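PDB 3K6Y: possible membrane-associated serine protease from Mycobacterium tuberculosis, which probably cleaves peptide bonds as a trypsin-like serine protease of the S1C family and helps the bacterium resist acid and oxidative stress. Local coordinates for residues A[190-202]-A[208-220]. Sequence-based numbering, arbitrary orientation.
Sequences LNGQVLGVVFGAA and TGFVLTAGEVAGQ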
# COMPACT_ATOMS: atom_id res chain seq x y z
N LEU A 190 -30.87 -16.88 3.86
CA LEU A 190 -32.26 -16.55 3.59
C LEU A 190 -32.91 -15.74 4.71
O LEU A 190 -34.04 -15.28 4.56
CB LEU A 190 -33.07 -17.81 3.27
CG LEU A 190 -32.62 -18.49 1.97
CD1 LEU A 190 -33.63 -19.54 1.53
CD2 LEU A 190 -32.38 -17.49 0.84
N ASN A 191 -32.17 -15.59 5.81
CA ASN A 191 -32.53 -14.71 6.91
C ASN A 191 -32.05 -13.28 6.68
O ASN A 191 -32.32 -12.40 7.49
CB ASN A 191 -31.89 -15.23 8.21
CG ASN A 191 -32.49 -16.52 8.68
OD1 ASN A 191 -33.69 -16.74 8.57
ND2 ASN A 191 -31.65 -17.39 9.21
N GLY A 192 -31.31 -13.04 5.60
CA GLY A 192 -30.82 -11.70 5.34
C GLY A 192 -29.58 -11.33 6.13
O GLY A 192 -29.23 -10.16 6.21
N GLN A 193 -28.92 -12.32 6.72
CA GLN A 193 -27.69 -12.08 7.45
C GLN A 193 -26.50 -12.39 6.55
O GLN A 193 -26.60 -13.18 5.60
CB GLN A 193 -27.64 -12.91 8.72
CG GLN A 193 -28.81 -12.58 9.66
CD GLN A 193 -28.59 -12.99 11.10
OE1 GLN A 193 -28.12 -14.09 11.37
NE2 GLN A 193 -28.93 -12.11 12.03
N VAL A 194 -25.37 -11.78 6.89
CA VAL A 194 -24.20 -11.88 6.04
C VAL A 194 -23.34 -13.07 6.46
O VAL A 194 -22.82 -13.15 7.59
CB VAL A 194 -23.38 -10.58 6.09
CG1 VAL A 194 -22.16 -10.69 5.18
CG2 VAL A 194 -24.23 -9.40 5.62
N LEU A 195 -23.15 -13.99 5.51
CA LEU A 195 -22.30 -15.15 5.72
C LEU A 195 -20.85 -14.86 5.40
O LEU A 195 -19.95 -15.55 5.91
CB LEU A 195 -22.77 -16.31 4.85
CG LEU A 195 -24.09 -16.96 5.24
CD1 LEU A 195 -24.58 -17.87 4.13
CD2 LEU A 195 -23.94 -17.74 6.54
N GLY A 196 -20.60 -13.88 4.54
CA GLY A 196 -19.24 -13.53 4.18
C GLY A 196 -19.22 -12.51 3.07
O GLY A 196 -20.26 -11.97 2.68
N VAL A 197 -18.00 -12.25 2.57
CA VAL A 197 -17.75 -11.22 1.58
C VAL A 197 -17.26 -11.89 0.30
O VAL A 197 -16.22 -12.56 0.29
CB VAL A 197 -16.69 -10.21 2.08
CG1 VAL A 197 -16.51 -9.08 1.07
CG2 VAL A 197 -17.09 -9.67 3.45
N VAL A 198 -18.02 -11.73 -0.77
CA VAL A 198 -17.70 -12.35 -2.06
C VAL A 198 -16.46 -11.66 -2.62
O VAL A 198 -16.45 -10.44 -2.70
CB VAL A 198 -18.89 -12.16 -3.03
CG1 VAL A 198 -18.57 -12.76 -4.40
CG2 VAL A 198 -20.16 -12.78 -2.45
N PHE A 199 -15.43 -12.41 -3.04
CA PHE A 199 -14.20 -11.77 -3.51
C PHE A 199 -13.66 -12.30 -4.81
O PHE A 199 -12.83 -11.65 -5.44
CB PHE A 199 -13.11 -11.76 -2.43
CG PHE A 199 -12.44 -13.09 -2.19
CD1 PHE A 199 -12.95 -14.01 -1.30
CD2 PHE A 199 -11.25 -13.40 -2.85
CE1 PHE A 199 -12.31 -15.23 -1.06
CE2 PHE A 199 -10.60 -14.64 -2.62
CZ PHE A 199 -11.13 -15.54 -1.73
N GLY A 200 -14.10 -13.48 -5.23
CA GLY A 200 -13.47 -14.05 -6.40
C GLY A 200 -14.23 -15.19 -7.02
O GLY A 200 -15.25 -15.64 -6.52
N ALA A 201 -13.68 -15.63 -8.14
CA ALA A 201 -14.26 -16.75 -8.89
C ALA A 201 -13.13 -17.71 -9.26
O ALA A 201 -11.96 -17.32 -9.34
CB ALA A 201 -14.95 -16.22 -10.13
N ALA A 202 -13.47 -18.97 -9.45
CA ALA A 202 -12.45 -19.94 -9.86
C ALA A 202 -11.99 -19.64 -11.28
O ALA A 202 -12.78 -19.16 -12.10
CB ALA A 202 -12.95 -21.35 -9.72
N THR A 208 -17.86 -21.60 -9.87
CA THR A 208 -17.41 -21.61 -8.49
C THR A 208 -16.97 -20.22 -8.09
O THR A 208 -16.20 -19.56 -8.79
CB THR A 208 -16.29 -22.63 -8.24
OG1 THR A 208 -16.85 -23.94 -8.37
CG2 THR A 208 -15.72 -22.53 -6.84
N GLY A 209 -17.51 -19.78 -6.97
CA GLY A 209 -17.11 -18.50 -6.38
C GLY A 209 -16.44 -18.70 -5.04
O GLY A 209 -16.57 -19.77 -4.41
N PHE A 210 -15.75 -17.65 -4.60
CA PHE A 210 -15.01 -17.66 -3.35
C PHE A 210 -15.48 -16.50 -2.49
O PHE A 210 -15.64 -15.37 -2.98
CB PHE A 210 -13.52 -17.50 -3.58
CG PHE A 210 -12.89 -18.67 -4.28
CD1 PHE A 210 -12.47 -19.77 -3.55
CD2 PHE A 210 -12.78 -18.69 -5.66
CE1 PHE A 210 -11.90 -20.88 -4.19
CE2 PHE A 210 -12.21 -19.79 -6.32
CZ PHE A 210 -11.78 -20.89 -5.58
N VAL A 211 -15.70 -16.80 -1.21
CA VAL A 211 -16.30 -15.87 -0.25
C VAL A 211 -15.50 -15.90 1.05
O VAL A 211 -15.31 -16.99 1.62
CB VAL A 211 -17.76 -16.28 0.03
CG1 VAL A 211 -18.41 -15.32 1.02
CG2 VAL A 211 -18.56 -16.35 -1.26
N LEU A 212 -15.03 -14.75 1.53
CA LEU A 212 -14.38 -14.73 2.84
C LEU A 212 -15.43 -14.97 3.90
O LEU A 212 -16.48 -14.33 3.86
CB LEU A 212 -13.75 -13.36 3.12
CG LEU A 212 -12.69 -12.87 2.15
CD1 LEU A 212 -12.35 -11.41 2.41
CD2 LEU A 212 -11.43 -13.75 2.23
N THR A 213 -15.18 -15.85 4.85
CA THR A 213 -16.23 -16.10 5.84
C THR A 213 -16.44 -14.91 6.78
O THR A 213 -15.54 -14.08 6.97
CB THR A 213 -15.97 -17.37 6.70
OG1 THR A 213 -14.87 -17.11 7.57
CG2 THR A 213 -15.72 -18.61 5.83
N ALA A 214 -17.60 -14.88 7.44
CA ALA A 214 -17.82 -13.88 8.47
C ALA A 214 -16.72 -13.92 9.54
O ALA A 214 -16.22 -12.89 9.97
CB ALA A 214 -19.21 -14.06 9.11
N GLY A 215 -16.35 -15.13 9.96
CA GLY A 215 -15.27 -15.30 10.94
C GLY A 215 -13.94 -14.75 10.45
O GLY A 215 -13.18 -14.17 11.23
N GLU A 216 -13.65 -14.93 9.15
CA GLU A 216 -12.40 -14.46 8.59
C GLU A 216 -12.30 -12.93 8.62
O GLU A 216 -11.21 -12.38 8.81
CB GLU A 216 -12.28 -14.97 7.14
CG GLU A 216 -11.04 -14.50 6.39
CD GLU A 216 -9.74 -14.94 7.03
OE1 GLU A 216 -8.77 -14.16 6.98
OE2 GLU A 216 -9.67 -16.08 7.55
N VAL A 217 -13.42 -12.24 8.40
CA VAL A 217 -13.39 -10.77 8.33
C VAL A 217 -13.65 -10.11 9.68
O VAL A 217 -13.44 -8.90 9.82
CB VAL A 217 -14.33 -10.20 7.23
CG1 VAL A 217 -14.07 -10.84 5.89
CG2 VAL A 217 -15.81 -10.33 7.61
N ALA A 218 -14.03 -10.90 10.69
CA ALA A 218 -14.43 -10.35 11.98
C ALA A 218 -13.34 -9.51 12.64
O ALA A 218 -13.62 -8.48 13.26
CB ALA A 218 -14.86 -11.48 12.93
N GLY A 219 -12.09 -9.93 12.49
CA GLY A 219 -10.97 -9.23 13.09
C GLY A 219 -10.85 -7.80 12.58
O GLY A 219 -10.37 -6.92 13.31
N GLN A 220 -11.30 -7.56 11.35
CA GLN A 220 -11.21 -6.20 10.77
C GLN A 220 -12.06 -5.22 11.56
O GLN A 220 -11.75 -4.02 11.61
CB GLN A 220 -11.65 -6.20 9.31
CG GLN A 220 -10.87 -7.20 8.45
CD GLN A 220 -9.41 -6.88 8.43
OE1 GLN A 220 -9.01 -5.72 8.26
NE2 GLN A 220 -8.58 -7.90 8.58
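Phe199 lays one face of its ring over the CB of Phe210, a CH-pi contact with CB 4.0 Å from the ring centroid. The same ring turns its edge to the backbone N of Leu212, and Phe199 CD1 lies 3.6 Å from Leu212 CG. Phe199 CG sits between its own backbone N and carbonyl carbon (chi1 75°), which folds the ring back across strand 208-213. Here the pairing has a classic beta bulge: Phe199 and Gly200 both face Phe210, whose O takes a nearly straight bond from Phe199 N (3.0 Å, 179° at the hydrogen) and a weak one from Gly200 N. Beyond CB the Phe210 ring points away from the Phe199 ring, toward Ala202 at its edge, CE2 3.5 Å from Ala202 N. On the face opposite Val197, Leu212 and Phe210, Val198 CG2 meets Val211 CG2 at 4.1 Å. Beyond the strand, Ala214 N bonds Leu195 O from above the carbonyl plane, while Thr213 OG1 accepts from Glu216 N as N-cap of helix 214-218. This antiparallel hairpin belongs to the second barrel of the chymotrypsin-like fold, in the protease domain of a longer membrane protein. CH-pi and apolar contacts thus hold the Phe199 side chain against strand 208-213, about 4 Å from that of His75 and 5 Å from that of Asp104, which with Ser183 form the predicted catalytic triad.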